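Long-range contacts in chemosensory protein (Mamestra brassicae, PDB 1N8V), which probably binds and carries hydrophobic chemical signals, and here encloses several molecules of bromo-dodecanol within a small all-helical shell: residues 12-17 against 66-71; 29-34 against 82-87; 72-77 against 97-102. One frame throughout, in Å; residues are numbered along the deposited sequence.

Overall arrangement
The chain folds as a bundle of helices around its ligands. Helix 13-17, near the N terminus, is met by the middle of helix 60-76, and this contact 1 closes a long loop holding helices 20-30 and 38-53. Contact 2 starts inside that loop, at the end of helix 20-30, and finishes beyond it on helix 78-88, so the two loops cross; the two contacts lie on opposite sides of the chain's centre, yet both touch the bromo-dodecanol of chain E. Contact 3 closes a much shorter loop, joining the end of helix 60-76 to helix 95-102. It follows contact 1 in series along their shared helix and crosses contact 2, which it touches through Leu73 and Leu84.

Contact 1. Residues 12-17 against 66-71; sequences NLDEIL and AYRVIE. With BDD (bromo-dodecanol), chain E.
Asp14 OD1 takes both of its cross-contact bonds from one guanidinium: Arg68 NE and Arg68 NH2 each lie 2.8 Å from it, and it sits in the guanidinium plane, at the side where both nitrogens point to it. NE meets the oxygen nearly along its C-O axis and NH2 comes from the anti side, tilted well out of the carboxylate plane; the two planes are 40° apart. This salt bridge lies on the exposed side of a helix pair in the all-helical fold of the insect chemosensory proteins, where helix 13-17 runs almost parallel to helix 60-76, the segments crossing at -15° with 10.7 Å between axes. Arg68 suits the place because its chain, which bends at chi2 (79°) and so turns CD aside, is long enough for NE and NH2 to reach Asp14, while one face of its flat end is covered by Leu17. Leu17 CD1 sits over the centre of that face, 3.6 Å from Arg68 CZ, as the two side chains slide past each other in opposite directions. The other methyl of Leu17, CD2, packs 4.3 Å from Val69 CG2, and Leu13 CD1 approaches the same valine methyl. At the start of the short helix Asn12 is the N-cap, its OD1 accepting from Glu15 N at 3.0 Å. On the pocket side Ile70, which faces away from helix 13-17, brings CG1 to 3.7 Å from C5 of bromo-dodecanol (chain E). At the brominated end of the same ligand, Leu13 CD1 touches the bromine atom at 3.9 Å.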
loop_
_atom_site.group_PDB
_atom_site.type_symbol
_atom_site.label_atom_id
_atom_site.label_comp_id
_atom_site.label_asym_id
_atom_site.label_seq_id
_atom_site.Cartn_x
_atom_site.Cartn_y
_atom_site.Cartn_z
ATOM N N ASN A 12 -0.143 13.672 1.968
ATOM C CA ASN A 12 0.122 13.798 0.539
ATOM C C ASN A 12 0.938 12.609 0.042
ATOM O O ASN A 12 2.128 12.482 0.326
ATOM C CB ASN A 12 0.814 15.142 0.194
ATOM C CG ASN A 12 0.847 15.403 -1.311
ATOM O OD1 ASN A 12 1.277 14.550 -2.069
ATOM N ND2 ASN A 12 0.375 16.582 -1.744
ATOM N N LEU A 13 0.257 11.729 -0.689
ATOM C CA LEU A 13 0.894 10.535 -1.215
ATOM C C LEU A 13 1.884 10.859 -2.327
ATOM O O LEU A 13 2.870 10.156 -2.500
ATOM C CB LEU A 13 -0.144 9.525 -1.725
ATOM C CG LEU A 13 -1.048 8.955 -0.635
ATOM C CD1 LEU A 13 -2.084 8.054 -1.274
ATOM C CD2 LEU A 13 -0.262 8.168 0.375
ATOM N N ASP A 14 1.632 11.929 -3.085
ATOM C CA ASP A 14 2.532 12.293 -4.179
ATOM C C ASP A 14 3.935 12.638 -3.661
ATOM O O ASP A 14 4.941 12.291 -4.290
ATOM C CB ASP A 14 1.950 13.471 -4.992
ATOM C CG ASP A 14 0.694 13.105 -5.769
ATOM O OD1 ASP A 14 0.544 11.963 -6.243
ATOM O OD2 ASP A 14 -0.238 13.930 -5.977
ATOM N N GLU A 15 4.003 13.324 -2.524
ATOM C CA GLU A 15 5.280 13.701 -1.923
ATOM C C GLU A 15 6.055 12.448 -1.461
ATOM O O GLU A 15 7.273 12.351 -1.625
ATOM C CB GLU A 15 5.070 14.691 -0.766
ATOM C CG GLU A 15 4.718 16.106 -1.188
ATOM C CD GLU A 15 4.531 17.038 -0.005
ATOM O OE1 GLU A 15 3.461 17.006 0.623
ATOM O OE2 GLU A 15 5.454 17.811 0.297
ATOM N N ILE A 16 5.349 11.473 -0.895
ATOM C CA ILE A 16 5.969 10.243 -0.454
ATOM C C ILE A 16 6.529 9.471 -1.645
ATOM O O ILE A 16 7.665 8.969 -1.611
ATOM C CB ILE A 16 4.948 9.368 0.329
ATOM C CG1 ILE A 16 4.629 10.025 1.682
ATOM C CG2 ILE A 16 5.473 7.979 0.486
ATOM C CD1 ILE A 16 3.406 9.440 2.378
ATOM N N LEU A 17 5.721 9.341 -2.688
ATOM C CA LEU A 17 6.145 8.574 -3.854
ATOM C C LEU A 17 7.309 9.203 -4.599
ATOM O O LEU A 17 8.083 8.485 -5.238
ATOM C CB LEU A 17 4.949 8.280 -4.778
ATOM C CG LEU A 17 3.837 7.434 -4.155
ATOM C CD1 LEU A 17 2.594 7.394 -5.076
ATOM C CD2 LEU A 17 4.297 6.022 -3.843
ATOM N N ALA A 66 -4.732 3.898 -2.619
ATOM C CA ALA A 66 -4.168 2.568 -2.800
ATOM C C ALA A 66 -3.815 2.354 -4.254
ATOM O O ALA A 66 -2.701 1.898 -4.565
ATOM C CB ALA A 66 -5.126 1.495 -2.333
ATOM N N TYR A 67 -4.722 2.737 -5.154
ATOM C CA TYR A 67 -4.425 2.562 -6.571
ATOM C C TYR A 67 -3.266 3.431 -7.028
ATOM O O TYR A 67 -2.447 2.991 -7.826
ATOM C CB TYR A 67 -5.618 2.781 -7.497
ATOM C CG TYR A 67 -5.178 2.462 -8.900
ATOM C CD1 TYR A 67 -4.693 1.185 -9.220
ATOM C CD2 TYR A 67 -5.097 3.449 -9.858
ATOM C CE1 TYR A 67 -4.221 0.900 -10.474
ATOM C CE2 TYR A 67 -4.631 3.168 -11.121
ATOM C CZ TYR A 67 -4.211 1.890 -11.434
ATOM O OH TYR A 67 -3.737 1.642 -12.711
ATOM N N ARG A 68 -3.183 4.671 -6.551
ATOM C CA ARG A 68 -2.065 5.521 -6.885
ATOM C C ARG A 68 -0.716 4.898 -6.478
ATOM O O ARG A 68 0.240 4.846 -7.260
ATOM C CB ARG A 68 -2.278 6.876 -6.213
ATOM C CG ARG A 68 -1.120 7.819 -6.305
ATOM C CD ARG A 68 -0.988 8.532 -7.615
ATOM N NE ARG A 68 0.088 9.500 -7.489
ATOM C CZ ARG A 68 1.337 9.296 -7.891
ATOM N NH1 ARG A 68 1.706 8.193 -8.530
ATOM N NH2 ARG A 68 2.233 10.233 -7.684
ATOM N N VAL A 69 -0.645 4.404 -5.248
ATOM C CA VAL A 69 0.581 3.795 -4.739
ATOM C C VAL A 69 0.908 2.514 -5.499
ATOM O O VAL A 69 2.042 2.310 -5.940
ATOM C CB VAL A 69 0.481 3.506 -3.224
ATOM C CG1 VAL A 69 1.644 2.633 -2.781
ATOM C CG2 VAL A 69 0.440 4.800 -2.422
ATOM N N ILE A 70 -0.100 1.675 -5.694
ATOM C CA ILE A 70 0.119 0.396 -6.360
ATOM C C ILE A 70 0.589 0.582 -7.806
ATOM O O ILE A 70 1.539 -0.070 -8.246
ATOM C CB ILE A 70 -1.147 -0.486 -6.260
ATOM C CG1 ILE A 70 -1.314 -0.976 -4.829
ATOM C CG2 ILE A 70 -1.079 -1.664 -7.229
ATOM C CD1 ILE A 70 -2.663 -1.603 -4.550
ATOM N N GLU A 71 -0.033 1.508 -8.542
ATOM C CA GLU A 71 0.378 1.760 -9.927
ATOM C C GLU A 71 1.830 2.248 -9.962
ATOM O O GLU A 71 2.627 1.825 -10.821
ATOM C CB GLU A 71 -0.538 2.792 -10.605
ATOM C CG GLU A 71 -0.176 2.966 -12.079
ATOM C CD GLU A 71 -0.835 4.147 -12.759
ATOM O OE1 GLU A 71 -1.305 5.055 -12.055
ATOM O OE2 GLU A 71 -0.824 4.170 -14.014
HETATM O O1 BDD E . -1.892 -8.109 -4.577
HETATM C C1 BDD E . -2.279 -6.961 -3.820
HETATM C C2 BDD E . -1.092 -6.425 -3.008
HETATM C C3 BDD E . -1.445 -5.068 -2.406
HETATM C C4 BDD E . -0.280 -4.404 -1.665
HETATM C C5 BDD E . -0.316 -2.884 -1.864
HETATM C C6 BDD E . -0.266 -2.100 -0.564
HETATM C C7 BDD E . -0.302 -0.587 -0.801
HETATM C C8 BDD E . -1.365 0.096 0.032
HETATM C C9 BDD E . -1.194 1.608 0.058
HETATM C C10 BDD E . -2.279 2.285 0.899
HETATM C C11 BDD E . -2.614 3.725 0.500
HETATM C C12 BDD E . -4.044 4.203 0.911
HETATM BR BR BDD E . -3.921 5.763 1.308
#

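Contact 2. Residues 29-34 against 82-87; sequences CVMERG and RELTAK. With BDD (bromo-dodecanol), chain E; BDD (bromo-dodecanol), chain C.
The backbones come closest at Met31 and Leu84, whose CA atoms are 7.1 Å apart, just where helix 20-30 ends in a Schellman motif with Glu32 at a positive phi of 60°. Arg33, just past that turn, and Glu83 of helix 78-88 reach toward each other tip to tip on extended chains: Arg33 NH1 donates to Glu83 OE2 at 2.8 Å on its syn side, 30° out of the carboxylate plane, and Arg33 NH2 to Glu83 OE1 at 2.9 Å from above that plane, an end-on pair with the guanidinium turned 42° from the carboxylate. An alanine in place of Glu83 would probably leave the two Arg33 nitrogens without their carboxylate mate and Met31 CE with less to pack on. Met31, flexible enough to bend at both chi2 and chi3, packs against helix 78-88, with Met31 SD 3.6 Å from Leu84 CD2. That methyl also meets Val30 CG1 at 3.9 Å. Lys87, one turn on from Glu83, runs past Met31 CE, and its NZ donates to Glu32 OE2 at 3.0 Å from above the carboxylate plane; a water accepts from NZ and donates to Met31 O. Val30 CG2 lies 3.8 Å from the bromine of bromo-dodecanol (chain C), and Leu84 CD1 beside its C12: the salt bridges lie on the exposed side, and Val30 and Leu84 form part of the ligand pocket of this helical chemosensory-protein fold.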
loop_
_atom_site.group_PDB
_atom_site.type_symbol
_atom_site.label_atom_id
_atom_site.label_comp_id
_atom_site.label_asym_id
_atom_site.label_seq_id
_atom_site.Cartn_x
_atom_site.Cartn_y
_atom_site.Cartn_z
ATOM N N CYS A 29 8.528 -0.728 7.086
ATOM C CA CYS A 29 7.584 -0.913 8.188
ATOM C C CYS A 29 6.562 -2.014 7.848
ATOM O O CYS A 29 6.333 -2.961 8.620
ATOM C CB CYS A 29 6.847 0.396 8.471
ATOM S SG CYS A 29 5.255 0.289 9.365
ATOM N N VAL A 30 5.923 -1.889 6.692
ATOM C CA VAL A 30 4.881 -2.841 6.303
ATOM C C VAL A 30 5.460 -4.224 6.041
ATOM O O VAL A 30 4.787 -5.227 6.252
ATOM C CB VAL A 30 4.079 -2.284 5.093
ATOM C CG1 VAL A 30 3.140 -3.288 4.521
ATOM C CG2 VAL A 30 3.313 -1.055 5.503
ATOM N N MET A 31 6.725 -4.292 5.617
ATOM C CA MET A 31 7.388 -5.584 5.414
ATOM C C MET A 31 7.927 -6.172 6.739
ATOM O O MET A 31 8.545 -7.229 6.740
ATOM C CB MET A 31 8.544 -5.458 4.414
ATOM C CG MET A 31 8.094 -5.281 2.993
ATOM S SD MET A 31 7.053 -6.588 2.298
ATOM C CE MET A 31 8.217 -7.984 2.423
ATOM N N GLU A 32 7.676 -5.495 7.862
ATOM C CA GLU A 32 8.077 -5.971 9.192
ATOM C C GLU A 32 9.596 -6.155 9.355
ATOM O O GLU A 32 10.068 -7.128 9.967
ATOM C CB GLU A 32 7.279 -7.235 9.561
ATOM C CG GLU A 32 5.748 -7.053 9.500
ATOM C CD GLU A 32 4.948 -8.185 10.148
ATOM O OE1 GLU A 32 5.113 -8.395 11.382
ATOM O OE2 GLU A 32 4.136 -8.847 9.455
ATOM N N ARG A 33 10.343 -5.197 8.816
ATOM C CA ARG A 33 11.805 -5.194 8.931
ATOM C C ARG A 33 12.378 -3.818 9.299
ATOM O O ARG A 33 13.597 -3.648 9.330
ATOM C CB ARG A 33 12.450 -5.711 7.649
ATOM C CG ARG A 33 12.163 -4.904 6.418
ATOM C CD ARG A 33 12.986 -5.346 5.198
ATOM N NE ARG A 33 12.663 -4.570 4.006
ATOM C CZ ARG A 33 12.184 -5.053 2.859
ATOM N NH1 ARG A 33 11.954 -4.218 1.863
ATOM N NH2 ARG A 33 11.940 -6.345 2.684
ATOM N N GLY A 34 11.527 -2.832 9.581
ATOM C CA GLY A 34 11.952 -1.496 9.955
ATOM C C GLY A 34 10.946 -0.845 10.892
ATOM O O GLY A 34 9.794 -1.303 11.021
ATOM N N ARG A 82 6.683 -6.660 -5.924
ATOM C CA ARG A 82 6.701 -8.109 -5.814
ATOM C C ARG A 82 6.783 -8.637 -4.378
ATOM O O ARG A 82 6.121 -9.640 -4.044
ATOM C CB ARG A 82 7.761 -8.692 -6.716
ATOM C CG ARG A 82 7.278 -8.555 -8.127
ATOM C CD ARG A 82 8.198 -9.140 -9.091
ATOM N NE ARG A 82 7.660 -9.079 -10.434
ATOM C CZ ARG A 82 8.156 -9.750 -11.450
ATOM N NH1 ARG A 82 7.608 -9.628 -12.645
ATOM N NH2 ARG A 82 9.178 -10.562 -11.261
ATOM N N GLU A 83 7.586 -7.997 -3.542
ATOM C CA GLU A 83 7.703 -8.485 -2.184
ATOM C C GLU A 83 6.442 -8.206 -1.403
ATOM O O GLU A 83 6.031 -9.026 -0.562
ATOM C CB GLU A 83 8.944 -7.935 -1.454
ATOM C CG GLU A 83 8.930 -6.464 -1.130
ATOM C CD GLU A 83 10.220 -6.023 -0.480
ATOM O OE1 GLU A 83 10.942 -6.917 0.023
ATOM O OE2 GLU A 83 10.512 -4.821 -0.464
ATOM N N LEU A 84 5.775 -7.079 -1.677
ATOM C CA LEU A 84 4.546 -6.751 -0.960
ATOM C C LEU A 84 3.392 -7.670 -1.341
ATOM O O LEU A 84 2.674 -8.174 -0.495
ATOM C CB LEU A 84 4.157 -5.288 -1.212
ATOM C CG LEU A 84 4.969 -4.244 -0.467
ATOM C CD1 LEU A 84 4.695 -2.868 -1.041
ATOM C CD2 LEU A 84 4.621 -4.250 0.991
ATOM N N THR A 85 3.185 -7.863 -2.639
ATOM C CA THR A 85 2.083 -8.743 -3.063
ATOM C C THR A 85 2.350 -10.201 -2.620
ATOM O O THR A 85 1.432 -10.907 -2.220
ATOM C CB THR A 85 1.768 -8.572 -4.555
ATOM O OG1 THR A 85 0.522 -9.231 -4.879
ATOM C CG2 THR A 85 2.854 -9.173 -5.444
ATOM N N ALA A 86 3.603 -10.637 -2.641
ATOM C CA ALA A 86 3.921 -11.980 -2.175
ATOM C C ALA A 86 3.645 -12.171 -0.680
ATOM O O ALA A 86 3.183 -13.241 -0.270
ATOM C CB ALA A 86 5.367 -12.372 -2.504
ATOM N N LYS A 87 3.945 -11.162 0.134
ATOM C CA LYS A 87 3.742 -11.283 1.567
ATOM C C LYS A 87 2.268 -11.177 1.954
ATOM O O LYS A 87 1.748 -11.990 2.728
ATOM C CB LYS A 87 4.563 -10.217 2.320
ATOM C CG LYS A 87 4.283 -10.184 3.837
ATOM C CD LYS A 87 5.242 -9.251 4.559
ATOM C CE LYS A 87 4.809 -8.998 6.000
ATOM N NZ LYS A 87 4.981 -10.197 6.855
HETATM O O1 BDD E . -1.892 -8.109 -4.577
HETATM C C1 BDD E . -2.279 -6.961 -3.820
HETATM C C2 BDD E . -1.092 -6.425 -3.008
HETATM C C3 BDD E . -1.445 -5.068 -2.406
HETATM C C4 BDD E . -0.280 -4.404 -1.665
HETATM C C5 BDD E . -0.316 -2.884 -1.864
HETATM C C6 BDD E . -0.266 -2.100 -0.564
HETATM C C7 BDD E . -0.302 -0.587 -0.801
HETATM C C8 BDD E . -1.365 0.096 0.032
HETATM C C9 BDD E . -1.194 1.608 0.058
HETATM C C10 BDD E . -2.279 2.285 0.899
HETATM C C11 BDD E . -2.614 3.725 0.500
HETATM C C12 BDD E . -4.044 4.203 0.911
HETATM BR BR BDD E . -3.921 5.763 1.308
HETATM O O1 BDD C . -4.903 7.606 2.876
HETATM C C1 BDD C . -3.588 7.667 3.408
HETATM C C2 BDD C . -3.514 6.853 4.697
HETATM C C3 BDD C . -2.270 5.976 4.716
HETATM C C4 BDD C . -1.046 6.732 5.213
HETATM C C5 BDD C . 0.227 5.958 4.884
HETATM C C6 BDD C . 0.739 6.266 3.475
HETATM C C7 BDD C . 1.810 5.282 3.008
HETATM C C8 BDD C . 1.933 5.245 1.484
HETATM C C9 BDD C . 3.163 4.453 1.053
HETATM C C10 BDD C . 2.906 2.952 1.046
HETATM C C11 BDD C . 4.087 2.163 0.510
HETATM C C12 BDD C . 3.789 0.668 0.424
HETATM BR BR BDD C . 3.931 -0.046 1.878
HETATM O O HOH W 1 7.957 -10.093 6.795
#

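Contact 3. Residues 72-77 against 97-102; sequences HLIKNE and KYEDRA. With BDD (bromo-dodecanol), chain D.
Ile74 and Ala102 form the tight part of this contact, with Ile74 CG2 3.8 Å from Ala102 CB. The small alanine lets the branched isoleucine come close to the helix 95-102 backbone, and Ile74 CD1 settles 3.7 Å from Tyr98 O. The same methyl touches the aliphatic CB of Tyr98 and CG of Glu99, each at 4.0 Å. CG1 of Ile74 stands anti to the carbonyl carbon (chi1 -68°), which starts this longer branch on its way to the neighbouring helix. The two segments cross at -69°, so the last helix of this all-helical chemosensory-protein fold lies steeply across the end of helix 60-76. On the loose, exposed side a single polar bond joins the segments: Lys75, long enough to reach the last carbonyl of helix 95-102, bends at chi4 and donates from NZ to Ala102 O at 2.7 Å, from above the carbonyl plane. Glu99 turns its carboxylate elsewhere, to Arg95 and Trp81. Tyr98 leads its ring away from Ile74 to the pocket, where its OH makes a weak hydrogen bond of 3.3 Å with O1 of bromo-dodecanol (chain D), an oxygen at the ring edge, near its plane.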
loop_
_atom_site.group_PDB
_atom_site.type_symbol
_atom_site.label_atom_id
_atom_site.label_comp_id
_atom_site.label_asym_id
_atom_site.label_seq_id
_atom_site.Cartn_x
_atom_site.Cartn_y
_atom_site.Cartn_z
ATOM N N HIS A 72 2.203 3.145 -9.049
ATOM C CA HIS A 72 3.573 3.634 -8.991
ATOM C C HIS A 72 4.563 2.497 -8.746
ATOM O O HIS A 72 5.614 2.423 -9.378
ATOM C CB HIS A 72 3.740 4.679 -7.875
ATOM C CG HIS A 72 5.144 5.181 -7.754
ATOM N ND1 HIS A 72 6.079 4.676 -6.874
ATOM C CD2 HIS A 72 5.787 6.128 -8.477
ATOM C CE1 HIS A 72 7.234 5.299 -7.057
ATOM N NE2 HIS A 72 7.075 6.198 -8.010
ATOM N N LEU A 73 4.249 1.611 -7.802
ATOM C CA LEU A 73 5.154 0.495 -7.511
ATOM C C LEU A 73 5.291 -0.457 -8.679
ATOM O O LEU A 73 6.399 -0.868 -9.022
ATOM C CB LEU A 73 4.689 -0.268 -6.271
ATOM C CG LEU A 73 4.624 0.526 -4.961
ATOM C CD1 LEU A 73 4.012 -0.356 -3.869
ATOM C CD2 LEU A 73 6.007 1.063 -4.561
ATOM N N ILE A 74 4.172 -0.824 -9.303
ATOM C CA ILE A 74 4.200 -1.740 -10.434
ATOM C C ILE A 74 5.019 -1.187 -11.590
ATOM O O ILE A 74 5.752 -1.938 -12.252
ATOM C CB ILE A 74 2.758 -2.060 -10.889
ATOM C CG1 ILE A 74 2.025 -2.892 -9.837
ATOM C CG2 ILE A 74 2.780 -2.760 -12.253
ATOM C CD1 ILE A 74 0.555 -3.085 -10.118
ATOM N N LYS A 75 4.926 0.119 -11.828
ATOM C CA LYS A 75 5.677 0.736 -12.923
ATOM C C LYS A 75 7.139 1.056 -12.584
ATOM O O LYS A 75 8.033 0.816 -13.397
ATOM C CB LYS A 75 5.007 2.026 -13.361
ATOM C CG LYS A 75 3.664 1.839 -13.982
ATOM C CD LYS A 75 3.162 3.169 -14.499
ATOM C CE LYS A 75 1.884 3.051 -15.236
ATOM N NZ LYS A 75 1.989 1.994 -16.282
ATOM N N ASN A 76 7.392 1.584 -11.388
ATOM C CA ASN A 76 8.702 2.126 -11.025
ATOM C C ASN A 76 9.503 1.435 -9.925
ATOM O O ASN A 76 10.672 1.729 -9.721
ATOM C CB ASN A 76 8.515 3.595 -10.645
ATOM C CG ASN A 76 7.788 4.386 -11.730
ATOM O OD1 ASN A 76 8.273 4.461 -12.857
ATOM N ND2 ASN A 76 6.633 4.970 -11.404
ATOM N N GLU A 77 8.874 0.533 -9.180
ATOM C CA GLU A 77 9.546 -0.159 -8.080
ATOM C C GLU A 77 9.104 -1.604 -8.066
ATOM O O GLU A 77 8.528 -2.100 -7.097
ATOM C CB GLU A 77 9.250 0.498 -6.723
ATOM C CG GLU A 77 9.723 1.945 -6.587
ATOM C CD GLU A 77 11.229 2.095 -6.515
ATOM O OE1 GLU A 77 11.964 1.080 -6.500
ATOM O OE2 GLU A 77 11.698 3.265 -6.479
ATOM N N LYS A 97 -5.074 -8.417 -11.451
ATOM C CA LYS A 97 -6.027 -7.333 -11.641
ATOM C C LYS A 97 -5.346 -5.965 -11.565
ATOM O O LYS A 97 -5.609 -5.098 -12.405
ATOM C CB LYS A 97 -7.174 -7.408 -10.638
ATOM C CG LYS A 97 -8.180 -8.500 -10.946
ATOM C CD LYS A 97 -9.253 -8.588 -9.845
ATOM C CE LYS A 97 -10.359 -9.589 -10.193
ATOM N NZ LYS A 97 -11.348 -9.804 -9.079
ATOM N N TYR A 98 -4.481 -5.753 -10.585
ATOM C CA TYR A 98 -3.810 -4.449 -10.457
ATOM C C TYR A 98 -2.769 -4.262 -11.543
ATOM O O TYR A 98 -2.627 -3.152 -12.087
ATOM C CB TYR A 98 -3.158 -4.286 -9.083
ATOM C CG TYR A 98 -4.092 -3.766 -7.996
ATOM C CD1 TYR A 98 -4.590 -2.479 -8.044
ATOM C CD2 TYR A 98 -4.423 -4.552 -6.900
ATOM C CE1 TYR A 98 -5.426 -1.990 -7.052
ATOM C CE2 TYR A 98 -5.260 -4.081 -5.909
ATOM C CZ TYR A 98 -5.744 -2.785 -5.988
ATOM O OH TYR A 98 -6.576 -2.278 -5.003
ATOM N N GLU A 99 -2.041 -5.320 -11.893
ATOM C CA GLU A 99 -1.038 -5.198 -12.954
ATOM C C GLU A 99 -1.686 -4.874 -14.294
ATOM O O GLU A 99 -1.136 -4.083 -15.087
ATOM C CB GLU A 99 -0.189 -6.458 -13.056
ATOM C CG GLU A 99 0.745 -6.668 -11.866
ATOM C CD GLU A 99 1.477 -7.992 -11.907
ATOM O OE1 GLU A 99 1.086 -8.837 -12.765
ATOM O OE2 GLU A 99 2.396 -8.202 -11.089
ATOM N N ASP A 100 -2.854 -5.455 -14.557
ATOM C CA ASP A 100 -3.535 -5.194 -15.832
ATOM C C ASP A 100 -3.964 -3.723 -15.892
ATOM O O ASP A 100 -3.847 -3.072 -16.946
ATOM C CB ASP A 100 -4.749 -6.099 -16.003
ATOM C CG ASP A 100 -4.385 -7.539 -16.296
ATOM O OD1 ASP A 100 -3.212 -7.850 -16.563
ATOM O OD2 ASP A 100 -5.254 -8.438 -16.300
ATOM N N ARG A 101 -4.429 -3.190 -14.765
ATOM C CA ARG A 101 -4.842 -1.775 -14.707
ATOM C C ARG A 101 -3.659 -0.873 -14.933
ATOM O O ARG A 101 -3.751 0.098 -15.680
ATOM C CB ARG A 101 -5.468 -1.447 -13.353
ATOM C CG ARG A 101 -6.806 -2.005 -13.206
ATOM C CD ARG A 101 -6.948 -3.231 -14.022
ATOM N NE ARG A 101 -8.255 -3.839 -13.971
ATOM C CZ ARG A 101 -8.443 -5.138 -13.911
ATOM N NH1 ARG A 101 -7.410 -5.952 -13.899
ATOM N NH2 ARG A 101 -9.673 -5.621 -13.880
ATOM N N ALA A 102 -2.546 -1.185 -14.283
ATOM C CA ALA A 102 -1.341 -0.377 -14.392
ATOM C C ALA A 102 -0.841 -0.306 -15.824
ATOM O O ALA A 102 -0.419 0.754 -16.262
ATOM C CB ALA A 102 -0.266 -0.920 -13.484
HETATM O O1 BDD D . -8.360 -4.537 -3.354
HETATM C C1 BDD D . -7.342 -4.784 -2.392
HETATM C C2 BDD D . -6.911 -3.445 -1.797
HETATM C C3 BDD D . -5.395 -3.364 -1.619
HETATM C C4 BDD D . -4.964 -2.077 -0.925
HETATM C C5 BDD D . -5.616 -1.883 0.436
HETATM C C6 BDD D . -5.217 -0.583 1.124
HETATM C C7 BDD D . -5.673 -0.567 2.586
HETATM C C8 BDD D . -5.577 0.814 3.226
HETATM C C9 BDD D . -5.709 0.766 4.747
HETATM C C10 BDD D . -5.776 2.174 5.355
HETATM C C11 BDD D . -5.637 2.225 6.877
HETATM C C12 BDD D . -5.286 3.640 7.422
HETATM BR BR BDD D . -3.694 4.051 7.509
#